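Local coordinates for protein imine reductase (PDB 4D3D) that catalyses the NADPH-dependent, S-selective reduction of imines such as 2-methylpyrroline, at residues Val24-Leu29 with Tyr45-Trp50; Leu80-Leu85 with Val106-Ser111. All coordinates share one frame; numbering follows the deposited sequence. Where two conformers were deposited one is given.

Contact 1 (Val24-Leu29 with Tyr45-Trp50); sequences VTVIGL and YSVTVW
T48 O is gripped twice by the neighbouring strand. V26 N donates to T48 O at 2.9 Å, nearly in line with the C=O. The CA-H of T25 also approaches it, with T25 CA 3.2 Å from T48 O. V24 O is held in a similar way, by T48 N and by the CA-H of V47. The bond from W50 N to V26 O is weak. At the C-terminal end G28 N donates to W50 O at 3.2 Å, with an angle of 173° at the hydrogen. G28 has positive phi, where a side chain would collide with I27 O. This turn is consistent with a Rossmann-type glycine-rich dinucleotide-binding loop.

On the face of T25, I27, T48 and W50, I27 CG2 meets the edge of the W50 indole, 4.0 Å from W50 CE3. W50 NE1 is bonded to S69 O. The T25 hydroxyl is bonded to N78 and to A74 O. Past the strand end, L29 CD1 lies 4.0 Å from V49 CB, the two side chains at about a right angle. Backbone bonds therefore fix the register of the strands, while mainly apolar side chains seal the faces.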
loop_
_atom_site.group_PDB
_atom_site.type_symbol
_atom_site.label_atom_id
_atom_site.label_comp_id
_atom_site.label_asym_id
_atom_site.label_seq_id
_atom_site.Cartn_x
_atom_site.Cartn_y
_atom_site.Cartn_z
ATOM N N VAL B 24 -26.324 -18.660 -25.279
ATOM C CA VAL B 24 -26.287 -17.862 -24.037
ATOM C C VAL B 24 -27.068 -16.537 -24.204
ATOM O O VAL B 24 -27.207 -16.043 -25.322
ATOM C CB VAL B 24 -24.810 -17.596 -23.653
ATOM C CG1 VAL B 24 -24.112 -16.722 -24.694
ATOM C CG2 VAL B 24 -24.671 -17.054 -22.226
ATOM N N THR B 25 -27.617 -16.021 -23.115
ATOM C CA THR B 25 -28.319 -14.740 -23.105
ATOM C C THR B 25 -27.458 -13.711 -22.375
ATOM O O THR B 25 -26.883 -14.013 -21.297
ATOM C CB THR B 25 -29.686 -14.882 -22.399
ATOM O OG1 THR B 25 -30.546 -15.697 -23.193
ATOM C CG2 THR B 25 -30.333 -13.526 -22.166
ATOM N N VAL B 26 -27.386 -12.483 -22.900
ATOM C CA VAL B 26 -26.693 -11.356 -22.242
ATOM C C VAL B 26 -27.732 -10.272 -22.050
ATOM O O VAL B 26 -28.334 -9.788 -23.023
ATOM C CB VAL B 26 -25.495 -10.840 -23.053
ATOM C CG1 VAL B 26 -24.890 -9.621 -22.412
ATOM C CG2 VAL B 26 -24.477 -11.954 -23.219
ATOM N N ILE B 27 -27.951 -9.906 -20.792
ATOM C CA ILE B 27 -28.828 -8.852 -20.425
ATOM C C ILE B 27 -28.006 -7.717 -19.875
ATOM O O ILE B 27 -27.219 -7.848 -18.930
ATOM C CB ILE B 27 -29.879 -9.286 -19.385
ATOM C CG1 ILE B 27 -30.946 -10.205 -19.981
ATOM C CG2 ILE B 27 -30.561 -8.042 -18.778
ATOM C CD1 ILE B 27 -31.835 -10.892 -19.008
ATOM N N GLY B 28 -28.142 -6.546 -20.488
ATOM C CA GLY B 28 -27.326 -5.384 -20.133
ATOM C C GLY B 28 -26.219 -5.150 -21.159
ATOM O O GLY B 28 -25.312 -5.975 -21.333
ATOM N N LEU B 29 -26.332 -4.049 -21.910
ATOM C CA LEU B 29 -25.469 -3.851 -23.110
ATOM C C LEU B 29 -24.666 -2.565 -22.975
ATOM O O LEU B 29 -24.514 -1.817 -23.954
ATOM C CB LEU B 29 -26.317 -3.890 -24.381
ATOM C CG LEU B 29 -27.052 -5.231 -24.606
ATOM C CD1 LEU B 29 -28.032 -5.176 -25.779
ATOM C CD2 LEU B 29 -26.041 -6.381 -24.809
ATOM N N TYR B 45 -21.188 -18.896 -30.628
ATOM C CA TYR B 45 -22.374 -19.053 -29.806
ATOM C C TYR B 45 -23.556 -18.409 -30.471
ATOM O O TYR B 45 -23.432 -17.404 -31.193
ATOM C CB TYR B 45 -22.157 -18.364 -28.447
ATOM C CG TYR B 45 -21.367 -19.215 -27.489
ATOM C CD1 TYR B 45 -20.024 -19.480 -27.726
ATOM C CD2 TYR B 45 -21.979 -19.838 -26.384
ATOM C CE1 TYR B 45 -19.299 -20.326 -26.903
ATOM C CE2 TYR B 45 -21.258 -20.681 -25.543
ATOM C CZ TYR B 45 -19.916 -20.921 -25.791
ATOM O OH TYR B 45 -19.171 -21.760 -24.978
ATOM N N SER B 46 -24.718 -18.989 -30.245
ATOM C CA SER B 46 -25.986 -18.314 -30.499
ATOM C C SER B 46 -26.188 -17.371 -29.273
ATOM O O SER B 46 -26.147 -17.861 -28.161
ATOM C CB SER B 46 -27.101 -19.341 -30.515
ATOM O OG SER B 46 -28.370 -18.698 -30.520
ATOM N N VAL B 47 -26.321 -16.065 -29.511
ATOM C CA VAL B 47 -26.389 -15.075 -28.435
ATOM C C VAL B 47 -27.713 -14.314 -28.500
ATOM O O VAL B 47 -27.957 -13.633 -29.492
ATOM C CB VAL B 47 -25.224 -14.106 -28.495
ATOM C CG1 VAL B 47 -25.240 -13.099 -27.339
ATOM C CG2 VAL B 47 -23.907 -14.851 -28.487
ATOM N N THR B 48 -28.521 -14.341 -27.429
ATOM C CA THR B 48 -29.770 -13.577 -27.374
ATOM C C THR B 48 -29.514 -12.399 -26.434
ATOM O O THR B 48 -28.863 -12.579 -25.384
ATOM C CB THR B 48 -30.887 -14.432 -26.836
ATOM O OG1 THR B 48 -31.157 -15.489 -27.784
ATOM C CG2 THR B 48 -32.116 -13.611 -26.603
ATOM N N VAL B 49 -29.933 -11.180 -26.826
ATOM C CA VAL B 49 -29.652 -9.939 -26.053
ATOM C C VAL B 49 -30.913 -9.139 -25.767
ATOM O O VAL B 49 -31.844 -9.180 -26.580
ATOM C CB VAL B 49 -28.601 -9.031 -26.726
ATOM C CG1 VAL B 49 -27.282 -9.798 -26.942
ATOM C CG2 VAL B 49 -29.084 -8.427 -28.050
ATOM N N TRP B 50 -30.945 -8.448 -24.642
ATOM C CA TRP B 50 -31.967 -7.481 -24.251
ATOM C C TRP B 50 -31.308 -6.317 -23.509
ATOM O O TRP B 50 -30.380 -6.504 -22.725
ATOM C CB TRP B 50 -33.106 -8.067 -23.363
ATOM C CG TRP B 50 -34.206 -7.091 -23.007
ATOM C CD1 TRP B 50 -35.335 -6.849 -23.707
ATOM C CD2 TRP B 50 -34.255 -6.246 -21.864
ATOM N NE1 TRP B 50 -36.079 -5.897 -23.079
ATOM C CE2 TRP B 50 -35.414 -5.470 -21.968
ATOM C CE3 TRP B 50 -33.405 -6.044 -20.770
ATOM C CZ2 TRP B 50 -35.787 -4.548 -21.001
ATOM C CZ3 TRP B 50 -33.729 -5.112 -19.802
ATOM C CH2 TRP B 50 -34.966 -4.338 -19.935
#

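Contact 2 (Leu80-Leu85 with Val106-Ser111); sequences LVILSL and VLVNLS
L83 and V108 make the shortest polar bond here: L83 N donates to V108 O over 2.8 Å. The donor stands 30° out of the carbonyl plane. V81 is held through both its N and its O. Its N donates to V106 O at 2.9 Å, and its O accepts from V108 N. L110 N then donates to L83 O at 3.1 Å, which carries the pairing one residue past the end of strand 106-109. S111 OG bonds to L85 O from above the carbonyl plane. This last bond is doubtful, because S111 was deposited in two conformers. S111 N is buried without a partner.

V81, L83, L107 and N109 share one face. V81 and L107 lie side by side and point the same way, with L107 CD1 3.6 Å from V81 CB. L83 CD1 approaches the end of the N109 amide obliquely, 3.9 Å from both N109 OD1 and ND2. Helix 88-95 covers this pair through M91, and Y88 also meets N109.

L80, I82, V106 and V108 lie on the opposite face. L80 has CG anti to its backbone N (chi1 -174°). Its CD1 bends toward the other strand and ends 3.7 Å from V108 CG2. I82 CD1 packs alongside V108 CB, and I82 CG2 meets L110 CD1 at 3.7 Å. Helix 157-170 lies against L80 and V106, with H163 touching both.

The two strands run parallel in direct register and are joined by helix 88-95. This is a beta-alpha-beta crossover, here in the second half of the Rossmann-type NAD(P)-binding fold.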
loop_
_atom_site.group_PDB
_atom_site.type_symbol
_atom_site.label_atom_id
_atom_site.label_comp_id
_atom_site.label_asym_id
_atom_site.label_seq_id
_atom_site.Cartn_x
_atom_site.Cartn_y
_atom_site.Cartn_z
ATOM N N LEU B 80 -28.567 -20.228 -19.292
ATOM C CA LEU B 80 -27.533 -19.309 -18.772
ATOM C C LEU B 80 -27.758 -17.858 -19.219
ATOM O O LEU B 80 -27.861 -17.588 -20.451
ATOM C CB LEU B 80 -26.170 -19.809 -19.231
ATOM C CG LEU B 80 -24.987 -19.035 -18.650
ATOM C CD1 LEU B 80 -24.901 -19.210 -17.162
ATOM C CD2 LEU B 80 -23.674 -19.451 -19.313
ATOM N N VAL B 81 -27.835 -16.952 -18.214
ATOM C CA VAL B 81 -28.161 -15.531 -18.427
ATOM C C VAL B 81 -27.051 -14.732 -17.769
ATOM O O VAL B 81 -26.924 -14.752 -16.557
ATOM C CB VAL B 81 -29.512 -15.226 -17.771
ATOM C CG1 VAL B 81 -29.828 -13.747 -17.938
ATOM C CG2 VAL B 81 -30.601 -16.161 -18.299
ATOM N N ILE B 82 -26.248 -14.041 -18.583
ATOM C CA ILE B 82 -25.244 -13.112 -18.051
ATOM C C ILE B 82 -25.877 -11.743 -17.744
ATOM O O ILE B 82 -26.465 -11.148 -18.631
ATOM C CB ILE B 82 -24.092 -12.931 -19.053
ATOM C CG1 ILE B 82 -23.461 -14.245 -19.534
ATOM C CG2 ILE B 82 -23.036 -11.963 -18.490
ATOM C CD1 ILE B 82 -23.092 -15.217 -18.515
ATOM N N LEU B 83 -25.813 -11.276 -16.502
ATOM C CA LEU B 83 -26.363 -9.993 -16.159
ATOM C C LEU B 83 -25.189 -9.004 -16.061
ATOM O O LEU B 83 -24.477 -8.965 -15.064
ATOM C CB LEU B 83 -27.090 -10.076 -14.844
ATOM C CG LEU B 83 -28.281 -11.033 -14.808
ATOM C CD1 LEU B 83 -28.874 -11.022 -13.439
ATOM C CD2 LEU B 83 -29.352 -10.538 -15.752
ATOM N N SER B 84 -24.967 -8.262 -17.121
ATOM C CA SER B 84 -23.931 -7.249 -17.150
ATOM C C SER B 84 -24.642 -5.895 -16.947
ATOM O O SER B 84 -24.859 -5.139 -17.890
ATOM C CB SER B 84 -23.177 -7.393 -18.484
ATOM O OG SER B 84 -24.012 -7.760 -19.607
ATOM N N LEU B 85 -25.108 -5.662 -15.739
ATOM C CA LEU B 85 -25.889 -4.524 -15.423
ATOM C C LEU B 85 -25.001 -3.528 -14.632
ATOM O O LEU B 85 -23.978 -3.885 -14.075
ATOM C CB LEU B 85 -27.077 -4.933 -14.541
ATOM C CG LEU B 85 -27.960 -6.064 -15.108
ATOM C CD1 LEU B 85 -29.060 -6.521 -14.128
ATOM C CD2 LEU B 85 -28.584 -5.587 -16.405
ATOM N N VAL B 106 -29.944 -19.817 -14.635
ATOM C CA VAL B 106 -28.670 -19.567 -13.885
ATOM C C VAL B 106 -28.251 -18.139 -14.252
ATOM O O VAL B 106 -27.959 -17.874 -15.459
ATOM C CB VAL B 106 -27.586 -20.550 -14.328
ATOM C CG1 VAL B 106 -26.246 -20.234 -13.636
ATOM C CG2 VAL B 106 -28.005 -21.957 -13.968
ATOM N N LEU B 107 -28.310 -17.234 -13.285
ATOM C CA LEU B 107 -28.044 -15.812 -13.451
ATOM C C LEU B 107 -26.584 -15.580 -13.021
ATOM O O LEU B 107 -26.230 -15.924 -11.890
ATOM C CB LEU B 107 -28.954 -14.946 -12.548
ATOM C CG LEU B 107 -30.438 -14.802 -12.916
ATOM C CD1 LEU B 107 -30.689 -14.548 -14.398
ATOM C CD2 LEU B 107 -31.211 -16.072 -12.526
ATOM N N VAL B 108 -25.776 -15.019 -13.903
ATOM C CA VAL B 108 -24.377 -14.693 -13.546
ATOM C C VAL B 108 -24.346 -13.173 -13.351
ATOM O O VAL B 108 -24.364 -12.394 -14.331
ATOM C CB VAL B 108 -23.407 -15.171 -14.662
ATOM C CG1 VAL B 108 -21.939 -14.850 -14.303
ATOM C CG2 VAL B 108 -23.564 -16.620 -14.938
ATOM N N ASN B 109 -24.200 -12.735 -12.118
ATOM C CA ASN B 109 -24.271 -11.319 -11.763
ATOM C C ASN B 109 -22.892 -10.776 -11.778
ATOM O O ASN B 109 -22.092 -11.162 -10.907
ATOM C CB ASN B 109 -24.795 -11.156 -10.336
ATOM C CG ASN B 109 -26.240 -10.796 -10.296
ATOM O OD1 ASN B 109 -27.136 -11.649 -10.014
ATOM N ND2 ASN B 109 -26.515 -9.557 -10.667
ATOM N N LEU B 110 -22.642 -9.823 -12.658
ATOM C CA LEU B 110 -21.318 -9.149 -12.710
ATOM C C LEU B 110 -21.264 -7.757 -12.121
ATOM O O LEU B 110 -20.231 -7.141 -12.166
ATOM C CB LEU B 110 -20.838 -9.088 -14.147
ATOM C CG LEU B 110 -20.835 -10.427 -14.898
ATOM C CD1 LEU B 110 -20.537 -10.206 -16.390
ATOM C CD2 LEU B 110 -19.895 -11.450 -14.320
ATOM N N SER B 111 -22.321 -7.226 -11.529
ATOM C CA SER B 111 -22.247 -5.890 -10.949
ATOM C C SER B 111 -21.209 -5.867 -9.803
ATOM O O SER B 111 -21.223 -6.770 -8.960
ATOM C CB SER B 111 -23.599 -5.504 -10.379
ATOM O OG SER B 111 -24.626 -5.397 -11.405
#

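Contacts 1 and 2 belong to one mixed sheet in the nucleotide-binding domain, with centres about 10 Å apart. Both segments of contact 1 precede those of contact 2 in the sequence. Each contact pairs the two strands of a beta-alpha-beta unit, built round helix 31-42 and helix 88-95 respectively. Strands 23-27 and 80-83 are neighbours in the middle of the order 46-50, 23-27, 80-83, 106-109. T25 O and I82 N, 2.8 Å apart, probably hydrogen-bond across this junction. In the conformer given, the S84 hydroxyl probably bonds to I27 O and G28 O; this is doubtful, since S84 has two conformers. The switch between the two halves thus lies beside the probable cofactor loop, as in Rossmann folds.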